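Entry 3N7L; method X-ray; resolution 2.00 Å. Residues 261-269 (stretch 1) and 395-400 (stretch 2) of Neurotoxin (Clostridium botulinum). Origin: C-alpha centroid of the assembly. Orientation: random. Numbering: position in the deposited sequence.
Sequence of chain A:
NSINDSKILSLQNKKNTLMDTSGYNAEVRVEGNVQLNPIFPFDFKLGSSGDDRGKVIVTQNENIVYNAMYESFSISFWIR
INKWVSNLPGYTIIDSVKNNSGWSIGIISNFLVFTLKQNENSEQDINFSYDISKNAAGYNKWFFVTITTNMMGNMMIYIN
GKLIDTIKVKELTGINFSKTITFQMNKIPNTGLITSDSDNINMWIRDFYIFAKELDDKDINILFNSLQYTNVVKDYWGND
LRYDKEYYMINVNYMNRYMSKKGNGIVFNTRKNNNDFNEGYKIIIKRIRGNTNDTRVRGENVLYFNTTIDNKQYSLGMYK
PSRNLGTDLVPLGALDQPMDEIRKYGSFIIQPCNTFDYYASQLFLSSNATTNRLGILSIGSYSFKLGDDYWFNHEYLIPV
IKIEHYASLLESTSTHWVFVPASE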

# COMPACT_ATOMS: atom_id res chain seq x y z
N LYS A 261 23.06 -6.80 -13.34
CA LYS A 261 23.96 -7.93 -13.13
C LYS A 261 25.32 -7.69 -13.77
O LYS A 261 25.42 -7.06 -14.83
N LYS A 262 26.36 -8.16 -13.11
CA LYS A 262 27.72 -8.05 -13.62
C LYS A 262 28.42 -9.32 -13.17
O LYS A 262 28.61 -9.54 -11.98
N GLY A 263 28.79 -10.17 -14.12
CA GLY A 263 29.42 -11.42 -13.74
C GLY A 263 28.37 -12.22 -12.98
O GLY A 263 27.20 -12.24 -13.36
N ASN A 264 28.78 -12.86 -11.89
CA ASN A 264 27.85 -13.65 -11.08
C ASN A 264 27.03 -12.78 -10.14
O ASN A 264 26.03 -13.23 -9.57
N GLY A 265 27.46 -11.53 -9.96
CA GLY A 265 26.77 -10.67 -9.02
C GLY A 265 25.59 -9.82 -9.44
O GLY A 265 25.47 -9.41 -10.60
N ILE A 266 24.71 -9.59 -8.48
CA ILE A 266 23.56 -8.72 -8.66
C ILE A 266 24.09 -7.39 -8.16
O ILE A 266 24.64 -7.32 -7.05
N VAL A 267 23.97 -6.34 -8.95
CA VAL A 267 24.43 -5.02 -8.52
C VAL A 267 23.29 -4.04 -8.73
O VAL A 267 22.44 -4.22 -9.61
N PHE A 268 23.25 -3.00 -7.90
CA PHE A 268 22.19 -2.01 -8.00
C PHE A 268 22.70 -0.73 -8.64
O PHE A 268 23.74 -0.20 -8.25
N ASN A 269 21.97 -0.26 -9.65
CA ASN A 269 22.33 0.96 -10.36
C ASN A 269 21.30 2.05 -10.12
O ASN A 269 20.14 1.76 -9.79
N GLU A 395 33.69 -0.39 -6.20
CA GLU A 395 32.60 -0.36 -5.23
C GLU A 395 31.32 -0.79 -5.94
O GLU A 395 30.99 -0.27 -7.01
N TYR A 396 30.62 -1.76 -5.36
CA TYR A 396 29.37 -2.25 -5.92
C TYR A 396 28.34 -2.27 -4.81
O TYR A 396 28.61 -2.76 -3.70
N LEU A 397 27.16 -1.74 -5.10
CA LEU A 397 26.06 -1.75 -4.14
C LEU A 397 25.42 -3.09 -4.44
O LEU A 397 24.93 -3.33 -5.55
N ILE A 398 25.44 -3.99 -3.46
CA ILE A 398 24.94 -5.33 -3.68
C ILE A 398 24.05 -5.89 -2.58
O ILE A 398 24.07 -5.42 -1.44
N PRO A 399 23.24 -6.90 -2.92
CA PRO A 399 22.37 -7.53 -1.93
C PRO A 399 23.38 -8.42 -1.20
O PRO A 399 24.22 -9.06 -1.84
N VAL A 400 23.32 -8.45 0.12
CA VAL A 400 24.27 -9.22 0.91
C VAL A 400 23.59 -9.87 2.11
O VAL A 400 22.65 -9.32 2.68

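The two strands meet at a steep angle, 116° between their N-to-C directions, and a single direct backbone hydrogen bond joins them: Phe-268 N donates to Leu-397 O at 2.9 Å, with an angle of 157° at the hydrogen. The same carbonyl also receives a CA-H...O contact, Val-267 CA lying 3.5 Å from Leu-397 O, so this acceptor is served by two neighbouring residues of stretch 1. The complementary pair, Phe-268 O and Leu-397 N, is bridged by water 1. The water donates to Phe-268 O at 2.9 Å and accepts from Leu-397 N, also at 2.9 Å between that nitrogen and the water oxygen. Both backbone polar groups of Phe-268 and of Leu-397 are thus satisfied, an important matter for two buried residues.

Around this polar centre the side chains are apolar. Phe-268, in the m rotamer with chi2 near 92°, points toward stretch 2, and its flat ring covers much surface without adding a polar group. Its CE1 lies 3.4 Å from Pro-399 CD, while Leu-397 O and Ile-398 C sit at the ring edge. Pro-399 has no amide hydrogen to satisfy, which suits it to a buried place, and its C-gamma endo ring also meets Ile-266, whose CB is 3.8 Å from Pro-399 CG. Ile-266 adopts m, m; its CB points sideways and its end leads away from stretch 2. Leu-397, t at chi1 and p at chi2, places CD2 3.8 Å from Phe-268 CB.

Val-267, an m rotamer whose CB points sideways, continues the apolar packing: its CG1 is 3.8 Å from Tyr-396 CD1 and 4.3 Å from Ile-398 CG2. Ile-398 points away overall, yet its CG2 remains within reach of that compact, branched valine.

At the partly exposed margin, Lys-262 points toward stretch 2 with all four chi angles t, a fully extended chain whose NZ donates to Tyr-396 OH at 2.9 Å. Tyr-396 suits this boundary because its ring can pack against Val-267 while its hydroxyl accepts the lysine bond; both NZ and OH have further partners elsewhere in the structure. The type II' turn from Lys-262 to Gly-265 is closed by Lys-262 N to Gly-265 O at 2.9 Å and Gly-265 N to Lys-262 O at 3.1 Å. Gly-263 takes the positive phi there, and Lys-261 NZ donates to Gly-263 O at 2.9 Å.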

# COMPACT_ATOMS: atom_id res chain seq x y z
CB LYS A 261 23.31 -9.19 -13.73
CG LYS A 261 24.18 -10.45 -13.76
CD LYS A 261 23.39 -11.61 -14.40
CE LYS A 261 24.17 -12.92 -14.46
NZ LYS A 261 25.30 -12.90 -15.44
CB LYS A 262 28.45 -6.83 -13.06
CG LYS A 262 29.83 -6.67 -13.68
CD LYS A 262 30.40 -5.29 -13.48
CE LYS A 262 31.72 -5.14 -14.23
NZ LYS A 262 32.27 -3.77 -14.07
CB ASN A 264 28.60 -14.67 -10.23
CG ASN A 264 29.29 -15.72 -11.05
OD1 ASN A 264 28.65 -16.42 -11.84
ND2 ASN A 264 30.60 -15.85 -10.87
CB ILE A 266 22.36 -9.10 -7.74
CG1 ILE A 266 21.69 -10.39 -8.23
CG2 ILE A 266 21.37 -7.94 -7.70
CD1 ILE A 266 21.07 -10.27 -9.62
CB VAL A 267 25.67 -4.54 -9.33
CG1 VAL A 267 26.82 -5.52 -9.17
CG2 VAL A 267 25.31 -4.35 -10.79
CB PHE A 268 21.62 -1.69 -6.62
CG PHE A 268 20.87 -2.84 -6.00
CD1 PHE A 268 21.52 -3.74 -5.16
CD2 PHE A 268 19.52 -3.02 -6.25
CE1 PHE A 268 20.83 -4.80 -4.57
CE2 PHE A 268 18.81 -4.07 -5.67
CZ PHE A 268 19.47 -4.96 -4.83
CB ASN A 269 22.46 0.68 -11.86
CG ASN A 269 23.56 -0.31 -12.18
OD1 ASN A 269 24.52 -0.47 -11.42
ND2 ASN A 269 23.43 -0.98 -13.31
CB GLU A 395 32.42 1.05 -4.66
CG GLU A 395 33.50 1.46 -3.64
CD GLU A 395 33.26 0.87 -2.25
OE1 GLU A 395 34.23 0.81 -1.45
OE2 GLU A 395 32.12 0.47 -1.94
CB TYR A 396 29.52 -3.68 -6.47
CG TYR A 396 30.34 -3.77 -7.74
CD1 TYR A 396 29.88 -3.23 -8.94
CD2 TYR A 396 31.60 -4.37 -7.73
CE1 TYR A 396 30.65 -3.27 -10.10
CE2 TYR A 396 32.38 -4.41 -8.89
CZ TYR A 396 31.90 -3.86 -10.06
OH TYR A 396 32.68 -3.89 -11.20
CB LEU A 397 25.08 -0.61 -4.43
CG LEU A 397 23.86 -0.50 -3.52
CD1 LEU A 397 24.29 -0.36 -2.05
CD2 LEU A 397 23.02 0.70 -3.95
CB ILE A 398 26.10 -6.34 -3.79
CG1 ILE A 398 26.88 -6.35 -2.46
CG2 ILE A 398 27.03 -5.95 -4.94
CD1 ILE A 398 27.74 -7.58 -2.26
CB PRO A 399 21.37 -8.31 -2.79
CG PRO A 399 22.18 -8.67 -3.99
CD PRO A 399 23.00 -7.44 -4.27
CB VAL A 400 25.42 -8.29 1.42
CG1 VAL A 400 24.85 -7.23 2.35
CG2 VAL A 400 26.50 -9.09 2.12
O HOH W 1 26.49 -0.88 -7.80